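Local coordinates for 2-C-methyl-D-erythritol 2,4-cyclodiphosphate synthase (Francisella tularensis subsp. tularensis, PDB 3RE3), which probably catalyses the cyclisation of its cytidylylated methylerythritol phosphate precursor to 2-C-methyl-D-erythritol 2,4-cyclodiphosphate, releasing CMP, in the non-mevalonate route to isoprenoids, at residues A[53-58]-A[156-160]; A[96-100]-A[131-135]. All coordinates share one frame. Where two conformers were deposited one is given. Residues are numbered along the deposited sequence.

Contact 1: A[53-58]-A[156-160]; sequences AILGAL and VVCLL. With NA (sodium ion), chain F.
A cysteine thiol rests directly against the backbone of a helix here: SG of Cys158 lies 3.3 Å from O of Ala53 and 3.8 Å from N of Ile54. Such close seating illustrates how small residues on a helix face admit a neighbouring strand. Residues 53-57 are regular helix, with Ala57 N hydrogen-bonded to Ala53 O at 2.8 Å; Leu58 leaves it at phi/psi -85/0, its N still 3.2 Å from Ile54 O. Residues 156-160 are extended, with phi near -120° and psi between 124° and 151°. The two axes approach to 8.0 Å and cross at -44°, both running in the same general sense, and the register sets CA of Ala53 6.0 Å from CA of Val157 and CA of Ala57 7.0 Å from CA of Leu160.

Alternation along the strand sends Val156, Cys158 and Leu160 toward the helix, while Val157 and Leu159 point away from it and pack against neighbouring subunits. This is the helix-on-sheet packing of an alpha-beta half sandwich, whose other sheet face serves the trimer. Cys158 takes the p rotamer, placing SG 3.7 Å from CB of Ala53 and 4.1 Å from CB of Ala57. Ala53 CB also meets Val156 CG1 at 4.0 Å. With Leu160 in m,t, its CD1 reaches Ala57 CB and, equally at 3.4 Å, Leu58 CD2 (Leu58 is m,t). The interface is apolar, without hydrogen bonds across it; Leu90 of helix 79-92 touches both leucines. At the helix end Gly56 O binds a sodium ion at 2.9 Å, and Asn99 of the second subunit provides another ligand.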
# COMPACT_ATOMS: atom_id res chain seq x y z
N ALA A 53 -3.96 6.28 -9.09
CA ALA A 53 -4.39 4.89 -9.12
C ALA A 53 -5.05 4.56 -10.46
O ALA A 53 -4.82 3.51 -11.06
CB ALA A 53 -5.35 4.60 -7.97
N ILE A 54 -5.87 5.49 -10.92
CA ILE A 54 -6.61 5.31 -12.16
C ILE A 54 -5.69 5.31 -13.37
O ILE A 54 -5.74 4.40 -14.19
CB ILE A 54 -7.73 6.36 -12.28
CG1 ILE A 54 -8.88 5.97 -11.35
CG2 ILE A 54 -8.21 6.48 -13.71
CD1 ILE A 54 -9.91 7.06 -11.14
N LEU A 55 -4.81 6.30 -13.48
CA LEU A 55 -3.84 6.31 -14.56
C LEU A 55 -2.92 5.13 -14.40
O LEU A 55 -2.44 4.56 -15.38
CB LEU A 55 -3.04 7.60 -14.55
CG LEU A 55 -3.93 8.83 -14.68
CD1 LEU A 55 -3.19 10.11 -14.38
CD2 LEU A 55 -4.52 8.89 -16.06
N GLY A 56 -2.68 4.74 -13.15
CA GLY A 56 -1.88 3.56 -12.90
C GLY A 56 -2.51 2.33 -13.52
O GLY A 56 -1.88 1.62 -14.29
N ALA A 57 -3.76 2.08 -13.18
CA ALA A 57 -4.48 0.94 -13.73
C ALA A 57 -4.45 0.89 -15.27
O ALA A 57 -4.35 -0.18 -15.84
CB ALA A 57 -5.93 0.94 -13.23
N LEU A 58 -4.49 2.06 -15.91
CA LEU A 58 -4.48 2.17 -17.36
C LEU A 58 -3.10 2.16 -18.04
O LEU A 58 -3.03 2.30 -19.25
CB LEU A 58 -5.18 3.47 -17.78
CG LEU A 58 -6.59 3.81 -17.28
CD1 LEU A 58 -7.06 5.15 -17.83
CD2 LEU A 58 -7.59 2.73 -17.65
N VAL A 156 -4.65 4.72 -2.28
CA VAL A 156 -5.84 4.36 -3.04
C VAL A 156 -5.55 3.12 -3.87
O VAL A 156 -4.47 2.99 -4.45
CB VAL A 156 -6.30 5.49 -3.98
CG1 VAL A 156 -7.57 5.07 -4.73
CG2 VAL A 156 -6.55 6.77 -3.21
N VAL A 157 -6.51 2.21 -3.89
CA VAL A 157 -6.54 1.15 -4.88
C VAL A 157 -7.85 1.24 -5.67
O VAL A 157 -8.92 1.48 -5.11
CB VAL A 157 -6.43 -0.25 -4.24
CG1 VAL A 157 -5.01 -0.51 -3.78
CG2 VAL A 157 -7.43 -0.40 -3.09
N CYS A 158 -7.75 1.07 -6.98
CA CYS A 158 -8.94 1.01 -7.82
C CYS A 158 -8.91 -0.27 -8.62
O CYS A 158 -7.84 -0.80 -8.90
CB CYS A 158 -9.02 2.21 -8.77
SG CYS A 158 -7.61 2.34 -9.82
N LEU A 159 -10.10 -0.76 -8.95
CA LEU A 159 -10.26 -1.88 -9.88
C LEU A 159 -11.08 -1.42 -11.07
O LEU A 159 -12.18 -0.92 -10.91
CB LEU A 159 -10.98 -3.05 -9.21
CG LEU A 159 -10.94 -4.40 -9.90
CD1 LEU A 159 -9.53 -4.80 -10.30
CD2 LEU A 159 -11.53 -5.45 -8.99
N LEU A 160 -10.52 -1.58 -12.27
CA LEU A 160 -11.20 -1.18 -13.51
C LEU A 160 -11.65 -2.38 -14.36
O LEU A 160 -11.02 -3.43 -14.33
CB LEU A 160 -10.27 -0.30 -14.33
CG LEU A 160 -9.75 0.97 -13.65
CD1 LEU A 160 -8.93 1.80 -14.64
CD2 LEU A 160 -10.92 1.78 -13.09
NA NA F . -0.94 -0.98 -15.24

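Contact 2: A[96-100]-A[131-135]; sequences SISNI and SQINI. With NA (sodium ion), chain B.
Gln132 stretches its side chain over the carbonyls of Ile97 and Ser98, an m,t rotamer with chi3 at -84° bringing NE2 2.9 Å from Ser98 O in a nearly straight hydrogen bond (168°). O of Ile97 lies only 3.0 Å from the same NE2, but the angle is too poor for a bond; OE1 of Gln132 turns back to Gln129. A side-chain amide thus prolongs the pairing where the partner backbone, still in a 3-10 segment at 131-132, has not yet become strand.

Proper pairing begins one residue later and follows the parallel rule, in which one residue bonds to both neighbours of its opposite number. N of Ile100 donates to O of Gln132 and O of Ile100 accepts from N of Asn134, both at 2.7 Å, so Ile100 stands opposite Ile133 with CA atoms 4.5 Å apart. Two CA-H...O contacts accompany them: Asn99 CA to Gln132 O at 3.1 Å and Ile133 CA to Ile100 O at 3.3 Å. The paired isoleucines, Ile100 in m,t and Ile133 in t,t, share a face, CG2 of the former 4.1 Å from CD1 of the latter, beneath Leu126 and Leu122 of helix 115-126.

On its other edge, strand 96-105 carries a classic beta bulge: Ser98, with helical phi/psi of -74/-65, and extended Asn99 (-158/161) both face Leu159. Asn99 OD1 coordinates a sodium ion at 3.0 Å, shared with Gly56 O of the third subunit. Asn134 OD1 accepts a hydrogen bond from Gly61 N of that subunit. The whole is the start of the parallel pair in a beta-alpha-beta crossover, strand 96-105, helix 115-126, strand 133-138.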
# COMPACT_ATOMS: atom_id res chain seq x y z
N SER A 96 -14.23 1.11 -17.17
CA SER A 96 -15.17 1.57 -16.16
C SER A 96 -14.60 1.30 -14.77
O SER A 96 -13.75 0.42 -14.58
CB SER A 96 -16.50 0.82 -16.28
OG SER A 96 -17.18 1.08 -17.50
N ILE A 97 -15.06 2.05 -13.78
CA ILE A 97 -14.70 1.72 -12.41
C ILE A 97 -15.58 0.60 -11.86
O ILE A 97 -16.79 0.72 -11.79
CB ILE A 97 -14.82 2.95 -11.49
CG1 ILE A 97 -13.72 3.95 -11.83
CG2 ILE A 97 -14.75 2.52 -10.02
CD1 ILE A 97 -14.12 5.34 -11.57
N SER A 98 -14.94 -0.48 -11.44
CA SER A 98 -15.62 -1.46 -10.63
C SER A 98 -15.78 -0.87 -9.23
O SER A 98 -16.89 -0.63 -8.77
CB SER A 98 -14.82 -2.74 -10.59
OG SER A 98 -15.46 -3.69 -9.77
N ASN A 99 -14.66 -0.65 -8.54
CA ASN A 99 -14.69 -0.01 -7.23
C ASN A 99 -13.38 0.65 -6.82
O ASN A 99 -12.32 0.37 -7.37
CB ASN A 99 -15.17 -0.99 -6.14
CG ASN A 99 -14.05 -1.86 -5.59
OD1 ASN A 99 -13.70 -1.75 -4.42
ND2 ASN A 99 -13.50 -2.73 -6.42
N ILE A 100 -13.46 1.54 -5.84
CA ILE A 100 -12.29 2.24 -5.34
C ILE A 100 -12.21 2.14 -3.83
O ILE A 100 -13.21 2.37 -3.14
CB ILE A 100 -12.34 3.72 -5.71
CG1 ILE A 100 -12.23 3.87 -7.23
CG2 ILE A 100 -11.23 4.47 -5.00
CD1 ILE A 100 -12.56 5.24 -7.71
N SER A 131 -21.39 3.48 -3.11
CA SER A 131 -20.99 2.19 -2.59
C SER A 131 -19.82 1.61 -3.38
O SER A 131 -19.21 0.62 -2.99
CB SER A 131 -22.17 1.22 -2.60
OG SER A 131 -22.75 1.13 -3.89
N GLN A 132 -19.52 2.25 -4.50
CA GLN A 132 -18.38 1.84 -5.29
C GLN A 132 -17.09 2.54 -4.90
O GLN A 132 -16.04 2.21 -5.46
CB GLN A 132 -18.64 2.14 -6.74
CG GLN A 132 -19.58 1.20 -7.43
CD GLN A 132 -19.81 1.64 -8.85
OE1 GLN A 132 -20.66 2.49 -9.11
NE2 GLN A 132 -19.02 1.11 -9.77
N ILE A 133 -17.15 3.52 -4.00
CA ILE A 133 -15.93 4.17 -3.49
C ILE A 133 -15.84 4.27 -1.97
O ILE A 133 -16.58 5.01 -1.33
CB ILE A 133 -15.66 5.56 -4.10
CG1 ILE A 133 -14.56 6.25 -3.31
CG2 ILE A 133 -16.92 6.43 -4.10
CD1 ILE A 133 -13.90 7.41 -4.04
N ASN A 134 -14.90 3.54 -1.40
CA ASN A 134 -14.76 3.45 0.03
C ASN A 134 -13.61 4.33 0.49
O ASN A 134 -12.54 4.33 -0.13
CB ASN A 134 -14.49 2.01 0.43
CG ASN A 134 -14.78 1.75 1.87
OD1 ASN A 134 -15.92 1.49 2.24
ND2 ASN A 134 -13.74 1.83 2.70
N ILE A 135 -13.84 5.07 1.57
CA ILE A 135 -12.83 5.94 2.16
C ILE A 135 -12.77 5.65 3.64
O ILE A 135 -13.75 5.87 4.36
CB ILE A 135 -13.21 7.43 2.02
CG1 ILE A 135 -13.33 7.85 0.55
CG2 ILE A 135 -12.22 8.28 2.72
CD1 ILE A 135 -13.91 9.24 0.38
NA NA B . -15.11 -0.01 -2.43

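How the contacts relate
Contacts 1 and 2 have centres 10 Å apart and share one mixed sheet, ordered 6-16, 151-161, 96-105, 133-138. Along the chain the segments run 53-58, 96-100, 131-135, 156-160, so contact 2 is bracketed by the two halves of contact 1. Antiparallel pairing joins them through two probable hydrogen bonds: Ser98 N lies 2.8 Å from Leu159 O. The second sets Leu159 N 2.9 Å from Asn99 O. Val156 CG1 packs on Ile100 CG2 at 3.7 Å. Across the trimer they meet again, since the sodium held by Gly56 in one copy is also held by Asn99 of another. Packing within each subunit and assembly of the trimer therefore draw on the same elements.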